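Local coordinates for metal-dependent phosphohydrolase, HDOD domain-containing (Geobacter sulfurreducens, PDB 3HC1), which is of unknown function but holds a di-iron centre in an HD-type helical domain, consistent with a metal-dependent phosphohydrolase, at residues H152-E156 against G247-H251; L243-G247 against I295-V299; K111-N115 against F167-V171. All blocks are in the same frame, centred on the assembly; numbering follows the deposited sequence.

Interaction 1: H152-E156 against G247-H251. With FE (Fe (III) ion), chain C; FE (Fe (III) ion), chain B.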
loop_
_atom_site.group_PDB
_atom_site.type_symbol
_atom_site.label_atom_id
_atom_site.label_comp_id
_atom_site.label_asym_id
_atom_site.label_seq_id
_atom_site.Cartn_x
_atom_site.Cartn_y
_atom_site.Cartn_z
ATOM N N HIS A 152 -2.191 1.462 -2.110
ATOM C CA HIS A 152 -1.752 2.302 -3.247
ATOM C C HIS A 152 -2.129 1.790 -4.662
ATOM O O HIS A 152 -2.506 2.554 -5.545
ATOM C CB HIS A 152 -0.274 2.690 -3.156
ATOM C CG HIS A 152 0.670 1.642 -3.699
ATOM N ND1 HIS A 152 0.938 0.481 -3.015
ATOM C CD2 HIS A 152 1.401 1.581 -4.841
ATOM C CE1 HIS A 152 1.749 -0.277 -3.731
ATOM N NE2 HIS A 152 2.067 0.377 -4.829
ATOM N N ASP A 153 -2.003 0.476 -4.834
ATOM C CA ASP A 153 -2.324 -0.210 -6.047
ATOM C C ASP A 153 -3.678 -0.908 -6.042
ATOM O O ASP A 153 -3.906 -1.845 -6.837
ATOM C CB ASP A 153 -1.203 -1.210 -6.355
ATOM C CG ASP A 153 -0.040 -0.552 -7.100
ATOM O OD1 ASP A 153 -0.249 0.570 -7.621
ATOM O OD2 ASP A 153 1.065 -1.134 -7.134
ATOM N N VAL A 154 -4.600 -0.452 -5.185
ATOM C CA VAL A 154 -5.933 -1.081 -5.140
ATOM C C VAL A 154 -6.626 -1.017 -6.527
ATOM O O VAL A 154 -7.401 -1.883 -6.876
ATOM C CB VAL A 154 -6.803 -0.467 -4.007
ATOM C CG1 VAL A 154 -7.208 0.992 -4.346
ATOM C CG2 VAL A 154 -7.978 -1.283 -3.756
ATOM N N GLY A 155 -6.282 -0.028 -7.347
ATOM C CA GLY A 155 -6.766 0.023 -8.723
ATOM C C GLY A 155 -6.337 -1.111 -9.641
ATOM O O GLY A 155 -7.107 -1.470 -10.536
ATOM N N GLU A 156 -5.120 -1.620 -9.456
ATOM C CA GLU A 156 -4.611 -2.787 -10.223
ATOM C C GLU A 156 -5.328 -4.028 -9.765
ATOM O O GLU A 156 -5.581 -4.920 -10.564
ATOM C CB GLU A 156 -3.103 -3.039 -10.043
ATOM C CG GLU A 156 -2.181 -2.012 -10.537
ATOM C CD GLU A 156 -2.047 -1.995 -12.057
ATOM O OE1 GLU A 156 -3.079 -1.927 -12.728
ATOM O OE2 GLU A 156 -0.906 -2.040 -12.554
ATOM N N GLY A 247 8.064 -6.171 -6.802
ATOM C CA GLY A 247 7.067 -5.517 -7.642
ATOM C C GLY A 247 6.827 -6.155 -8.984
ATOM O O GLY A 247 7.337 -7.272 -9.304
ATOM N N PHE A 248 6.018 -5.479 -9.777
ATOM C CA PHE A 248 5.615 -6.055 -11.074
ATOM C C PHE A 248 5.337 -5.011 -12.116
ATOM O O PHE A 248 5.074 -5.357 -13.246
ATOM C CB PHE A 248 4.329 -6.924 -10.894
ATOM C CG PHE A 248 3.113 -6.120 -10.461
ATOM C CD1 PHE A 248 2.943 -5.793 -9.142
ATOM C CD2 PHE A 248 2.183 -5.642 -11.407
ATOM C CE1 PHE A 248 1.835 -4.991 -8.717
ATOM C CE2 PHE A 248 1.095 -4.864 -11.011
ATOM C CZ PHE A 248 0.917 -4.537 -9.667
ATOM N N GLU A 249 5.250 -3.731 -11.731
ATOM C CA GLU A 249 4.696 -2.739 -12.626
ATOM C C GLU A 249 5.702 -2.271 -13.652
ATOM O O GLU A 249 5.329 -1.594 -14.586
ATOM C CB GLU A 249 4.140 -1.547 -11.824
ATOM C CG GLU A 249 2.929 -1.921 -10.971
ATOM C CD GLU A 249 2.734 -0.934 -9.876
ATOM O OE1 GLU A 249 3.510 -0.977 -8.927
ATOM O OE2 GLU A 249 1.842 -0.084 -10.001
ATOM N N GLY A 250 6.976 -2.599 -13.483
ATOM C CA GLY A 250 8.014 -2.274 -14.472
ATOM C C GLY A 250 8.617 -0.894 -14.278
ATOM O O GLY A 250 8.133 -0.091 -13.482
ATOM N N HIS A 251 9.709 -0.628 -14.988
ATOM C CA HIS A 251 10.476 0.619 -14.754
ATOM C C HIS A 251 11.393 0.807 -15.910
ATOM O O HIS A 251 11.931 -0.147 -16.428
ATOM C CB HIS A 251 11.308 0.509 -13.465
ATOM C CG HIS A 251 11.803 1.821 -12.930
ATOM N ND1 HIS A 251 12.825 2.531 -13.530
ATOM C CD2 HIS A 251 11.466 2.516 -11.811
ATOM C CE1 HIS A 251 13.044 3.642 -12.846
ATOM N NE2 HIS A 251 12.230 3.661 -11.806
HETATM FE FE FE C . 2.930 -0.138 -6.932
HETATM FE FE FE B . 1.044 1.721 -8.925
HETATM O O HOH W 1 2.549 1.617 -7.784
#
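Two carboxylates, D153 and E249, bridge the pair of iron(III) ions in the metal site of an HD-type domain, where D153 is the aspartate of the His-Asp doublet that gives the superfamily its name. Each spans both metals with its two oxygens. D153 OD2 binds the iron of chain C at 2.1 Å, and its OD1 goes to the iron of chain B. E249 approaches from the opposite direction, OE1 to the chain C iron at 2.2 Å and OE2 to the chain B iron. The two carboxylate planes stand 86° apart, so the bridges meet nearly perpendicular. D153 OD2 and E249 OE1 are 3.0 Å apart, a closeness that two anionic groups can probably tolerate because both oxygens bind the same iron. E249 keeps its chain extended beyond CG (chi2 159°), which carries the carboxylate from an irregular loop to the metals. H152 NE2 adds a bond of 2.3 Å to the chain C iron, and D153 CB lies over the centre of one face of its imidazole. H122 and D238 complete that iron's protein ligands; H193, H217 and H218 complete those of the other. One face of the F248 ring is met by E249 CG, offset toward the rim, and E156 slides past the ring in the opposite direction, its OE2 3.8 Å from F248 CE2. D153 sits just before helix 154-162, whose first turn is closed by E156 N bonding to D153 O. A single water joins the ions as a third bridge, 2.0 Å from the chain C iron and 1.9 Å from the chain B iron.

Interaction 2: L243-G247 against I295-V299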
loop_
_atom_site.group_PDB
_atom_site.type_symbol
_atom_site.label_atom_id
_atom_site.label_comp_id
_atom_site.label_asym_id
_atom_site.label_seq_id
_atom_site.Cartn_x
_atom_site.Cartn_y
_atom_site.Cartn_z
ATOM N N LEU A 243 12.138 -1.535 -8.015
ATOM C CA LEU A 243 13.578 -1.660 -8.336
ATOM C C LEU A 243 14.333 -2.720 -7.532
ATOM O O LEU A 243 15.403 -3.087 -7.938
ATOM C CB LEU A 243 14.296 -0.308 -8.232
ATOM C CG LEU A 243 13.990 0.706 -9.342
ATOM C CD1 LEU A 243 14.512 2.128 -8.951
ATOM C CD2 LEU A 243 14.475 0.285 -10.728
ATOM N N ARG A 244 13.789 -3.225 -6.440
ATOM C CA ARG A 244 14.455 -4.219 -5.597
ATOM C C ARG A 244 13.673 -5.526 -5.484
ATOM O O ARG A 244 13.562 -6.110 -4.409
ATOM C CB ARG A 244 14.678 -3.627 -4.198
ATOM C CG ARG A 244 15.603 -2.427 -4.151
ATOM C CD ARG A 244 16.986 -2.724 -4.638
ATOM N NE ARG A 244 17.982 -1.742 -4.196
ATOM C CZ ARG A 244 19.102 -1.418 -4.863
ATOM N NH1 ARG A 244 19.387 -1.967 -6.010
ATOM N NH2 ARG A 244 19.948 -0.525 -4.378
ATOM N N ARG A 245 13.094 -5.958 -6.596
ATOM C CA ARG A 245 12.519 -7.284 -6.768
ATOM C C ARG A 245 11.306 -7.523 -5.871
ATOM O O ARG A 245 11.067 -8.648 -5.473
ATOM C CB ARG A 245 13.552 -8.412 -6.547
ATOM C CG ARG A 245 14.898 -8.301 -7.343
ATOM C CD ARG A 245 15.852 -9.445 -6.945
ATOM N NE ARG A 245 16.798 -9.763 -8.015
ATOM C CZ ARG A 245 18.100 -9.476 -8.015
ATOM N NH1 ARG A 245 18.680 -8.836 -6.994
ATOM N NH2 ARG A 245 18.843 -9.840 -9.059
ATOM N N LEU A 246 10.547 -6.467 -5.560
ATOM C CA LEU A 246 9.330 -6.621 -4.765
ATOM C C LEU A 246 8.167 -5.910 -5.506
ATOM O O LEU A 246 7.438 -5.105 -4.946
ATOM C CB LEU A 246 9.574 -6.106 -3.349
ATOM C CG LEU A 246 8.549 -6.312 -2.207
ATOM C CD1 LEU A 246 8.000 -7.721 -2.243
ATOM C CD2 LEU A 246 9.206 -5.953 -0.887
ATOM N N GLY A 247 8.064 -6.171 -6.802
ATOM C CA GLY A 247 7.067 -5.517 -7.642
ATOM C C GLY A 247 6.827 -6.155 -8.984
ATOM O O GLY A 247 7.337 -7.272 -9.304
ATOM N N ILE A 295 13.124 -8.496 4.231
ATOM C CA ILE A 295 11.759 -7.896 4.107
ATOM C C ILE A 295 10.929 -8.733 3.113
ATOM O O ILE A 295 9.808 -9.175 3.410
ATOM C CB ILE A 295 11.818 -6.416 3.680
ATOM C CG1 ILE A 295 12.331 -5.529 4.821
ATOM C CG2 ILE A 295 10.446 -5.918 3.224
ATOM C CD1 ILE A 295 12.900 -4.186 4.324
ATOM N N ARG A 296 11.536 -9.043 1.976
ATOM C CA ARG A 296 10.893 -9.879 0.968
ATOM C C ARG A 296 10.528 -11.270 1.470
ATOM O O ARG A 296 9.456 -11.781 1.145
ATOM C CB ARG A 296 11.776 -10.008 -0.284
ATOM C CG ARG A 296 11.881 -8.762 -1.104
ATOM C CD ARG A 296 12.258 -9.049 -2.585
ATOM N NE ARG A 296 13.527 -9.736 -2.706
ATOM C CZ ARG A 296 14.739 -9.174 -2.830
ATOM N NH1 ARG A 296 14.932 -7.854 -2.884
ATOM N NH2 ARG A 296 15.802 -9.968 -2.915
ATOM N N ALA A 297 11.426 -11.884 2.226
ATOM C CA ALA A 297 11.122 -13.182 2.844
ATOM C C ALA A 297 9.872 -13.108 3.748
ATOM O O ALA A 297 8.987 -13.988 3.691
ATOM C CB ALA A 297 12.317 -13.733 3.614
ATOM N N ALA A 298 9.809 -12.073 4.572
ATOM C CA ALA A 298 8.746 -11.927 5.531
ATOM C C ALA A 298 7.413 -11.710 4.769
ATOM O O ALA A 298 6.405 -12.436 4.968
ATOM C CB ALA A 298 9.060 -10.748 6.479
ATOM N N VAL A 299 7.430 -10.762 3.843
ATOM C CA VAL A 299 6.274 -10.543 2.981
ATOM C C VAL A 299 5.772 -11.831 2.332
ATOM O O VAL A 299 4.569 -12.147 2.401
ATOM C CB VAL A 299 6.564 -9.477 1.893
ATOM C CG1 VAL A 299 5.501 -9.486 0.852
ATOM C CG2 VAL A 299 6.650 -8.106 2.527
#
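This contact packs a turn against a helix: residues 244-246, just beyond the end of helix 229-243, lie against one side of helix 281-302, with R296 and L246 carrying most of the interface. R296 reaches over the turn with its chain bent at chi3, which brings the guanidinium round to R244 O. NH1 makes a weak hydrogen bond to R244 O; the atoms are 2.7 Å apart but the N-H...O angle is only 122°. R296 CD passes close to a second carbonyl, 3.1 Å from R245 O. R245 CB covers one face of the guanidinium, 3.8 Å above its plane and offset toward the rim. The two arginine chains cross at a slant, their guanidinium planes 64° apart. L246 slides past R296 in the opposite direction, and L246 CD2 meets R296 CG at 3.9 Å. L246 CG, anti to the backbone N (chi1 -171°), is carried toward the helix; from there CD2 reaches I295 CG2 at 4.3 Å, while CD1 reaches V299 CG1 at 4.4 Å. I292, earlier on the same helix, also packs on L246. The R244 side chain leads away from this contact to D289, with which NH2 forms a salt bridge. V299 continues the apolar surface onto A121 and L124 of helix 116-136. Through its backbone the turn also serves the metal centre: L246 O accepts a hydrogen bond from H122 ND1, the second-shell arrangement common in metal sites, where a carbonyl fixes the rotation of a histidine that binds iron through its other nitrogen.

Interaction 3: K111-N115 against F167-V171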
loop_
_atom_site.group_PDB
_atom_site.type_symbol
_atom_site.label_atom_id
_atom_site.label_comp_id
_atom_site.label_asym_id
_atom_site.label_seq_id
_atom_site.Cartn_x
_atom_site.Cartn_y
_atom_site.Cartn_z
ATOM N N LYS A 111 -9.629 -13.794 -9.439
ATOM C CA LYS A 111 -8.520 -14.225 -10.219
ATOM C C LYS A 111 -8.387 -13.318 -11.429
ATOM O O LYS A 111 -9.366 -12.722 -11.900
ATOM C CB LYS A 111 -8.770 -15.715 -10.651
ATOM C CG LYS A 111 -9.575 -15.946 -11.932
ATOM C CD LYS A 111 -11.018 -15.513 -11.838
ATOM C CE LYS A 111 -11.821 -15.987 -13.035
ATOM N NZ LYS A 111 -13.157 -15.337 -13.210
ATOM N N GLY A 112 -7.176 -13.219 -11.934
ATOM C CA GLY A 112 -6.912 -12.548 -13.177
ATOM C C GLY A 112 -5.550 -12.887 -13.795
ATOM O O GLY A 112 -4.884 -13.822 -13.347
ATOM N N PRO A 113 -5.153 -12.138 -14.864
ATOM C CA PRO A 113 -3.893 -12.378 -15.569
ATOM C C PRO A 113 -2.641 -12.188 -14.730
ATOM O O PRO A 113 -1.671 -12.873 -14.946
ATOM C CB PRO A 113 -3.961 -11.457 -16.794
ATOM C CG PRO A 113 -5.073 -10.571 -16.595
ATOM C CD PRO A 113 -5.965 -11.097 -15.518
ATOM N N LEU A 114 -2.682 -11.354 -13.700
ATOM C CA LEU A 114 -1.607 -11.330 -12.708
ATOM C C LEU A 114 -1.993 -12.176 -11.474
ATOM O O LEU A 114 -3.155 -12.173 -11.014
ATOM C CB LEU A 114 -1.377 -9.896 -12.243
ATOM C CG LEU A 114 -0.134 -9.188 -12.753
ATOM C CD1 LEU A 114 -0.059 -9.269 -14.275
ATOM C CD2 LEU A 114 -0.167 -7.730 -12.263
ATOM N N ASN A 115 -1.004 -12.866 -10.914
ATOM C CA ASN A 115 -1.241 -13.777 -9.824
ATOM C C ASN A 115 -1.633 -12.968 -8.606
ATOM O O ASN A 115 -1.108 -11.882 -8.395
ATOM C CB ASN A 115 -0.014 -14.651 -9.549
ATOM C CG ASN A 115 0.292 -15.655 -10.693
ATOM O OD1 ASN A 115 -0.526 -15.930 -11.517
ATOM N ND2 ASN A 115 1.497 -16.181 -10.709
ATOM N N PHE A 167 -7.323 -6.365 -18.888
ATOM C CA PHE A 167 -5.972 -6.282 -18.271
ATOM C C PHE A 167 -5.001 -7.276 -18.934
ATOM O O PHE A 167 -3.792 -7.035 -18.982
ATOM C CB PHE A 167 -6.081 -6.641 -16.793
ATOM C CG PHE A 167 -4.902 -6.196 -15.921
ATOM C CD1 PHE A 167 -4.451 -4.878 -15.928
ATOM C CD2 PHE A 167 -4.382 -7.057 -14.970
ATOM C CE1 PHE A 167 -3.428 -4.442 -15.065
ATOM C CE2 PHE A 167 -3.366 -6.664 -14.108
ATOM C CZ PHE A 167 -2.879 -5.338 -14.136
ATOM N N SER A 168 -5.539 -8.419 -19.379
ATOM C CA SER A 168 -4.736 -9.399 -20.156
ATOM C C SER A 168 -3.904 -8.716 -21.207
ATOM O O SER A 168 -2.765 -9.086 -21.404
ATOM C CB SER A 168 -5.609 -10.438 -20.878
ATOM O OG SER A 168 -6.247 -11.243 -19.918
ATOM N N GLN A 169 -4.509 -7.741 -21.882
ATOM C CA GLN A 169 -3.849 -6.973 -22.937
ATOM C C GLN A 169 -2.799 -5.990 -22.407
ATOM O O GLN A 169 -1.794 -5.695 -23.096
ATOM C CB GLN A 169 -4.902 -6.195 -23.763
ATOM N N VAL A 170 -3.056 -5.418 -21.234
ATOM C CA VAL A 170 -2.065 -4.574 -20.594
ATOM C C VAL A 170 -0.821 -5.449 -20.342
ATOM O O VAL A 170 0.287 -5.035 -20.653
ATOM C CB VAL A 170 -2.584 -3.915 -19.264
ATOM C CG1 VAL A 170 -1.431 -3.291 -18.507
ATOM C CG2 VAL A 170 -3.729 -2.896 -19.554
ATOM N N VAL A 171 -1.023 -6.648 -19.798
ATOM C CA VAL A 171 0.089 -7.532 -19.437
ATOM C C VAL A 171 0.961 -7.901 -20.619
ATOM O O VAL A 171 2.188 -7.936 -20.488
ATOM C CB VAL A 171 -0.359 -8.849 -18.835
ATOM C CG1 VAL A 171 0.803 -9.893 -18.935
ATOM C CG2 VAL A 171 -0.798 -8.668 -17.411
#
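L114 and P113 press against three residues of helix 164-177, F167, S168 and V171, which line one side of that helix. L114 divides its two methyls between two of them. CD2 comes to the edge of the F167 ring, near its plane, 3.8 Å from CE2, and the two side chains cross at about a right angle. CD1 approaches V171 CG2, though their separation of 3.3 Å is shorter than carbon atoms usually pack. L114 chi1, at -106°, also departs from a staggered value, so the exact placement of this side chain is doubtful. P113 shares F167 and V171 with L114 and adds S168, with CG 3.9 Å from F167 CD2 and 3.5 Å from S168 N. The same carbon is 3.6 Å from S168 OG, but that hydroxyl is hydrogen-bonded one turn back, to G164 O. P113 CB also approaches V171 CG2 at 4.3 Å. F167 has CG anti to its own backbone nitrogen (chi1 -162°), a torsion that extends the ring from the helix toward the proline and leucine. Within the helix, V171 N bonds to F167 O, which fixes the spacing of the two residues that receive L114. Farther out, N160 of helix 154-162 touches both P113 and F167, and its OD1 accepts a hydrogen bond from L114 N; I159 packs on the ring as well. The segment 111-115 thus joins helices 82-108 and 116-136 while resting on helix 164-177. No hydrogen bond or salt bridge links 111-115 to 167-171, so their mutual grip rests on apolar van der Waals contact.

In the fold
Interaction 1 is the di-iron site, and the other two contacts adjoin it on different sides. Interaction 2 follows directly in the chain, sharing G247: the turn held by helix 281-302 leads into the loop that delivers E249. L246 lies about 10 Å from an iron, side chain to ion, and H251 CG packs on L243 CD2 at 3.8 Å. Interaction 3 meets interaction 1 at two points, F167 CE1 to E156 OE1 at 3.5 Å and L114 CD2 to F248 CD2 at 3.3 Å, a short approach whose exact value is doubtful; it forms an outer layer beyond F248 and E156, which flank the site. Interactions 2 and 3 do not touch: their nearest atoms are about 8 Å apart (centres about 21 Å).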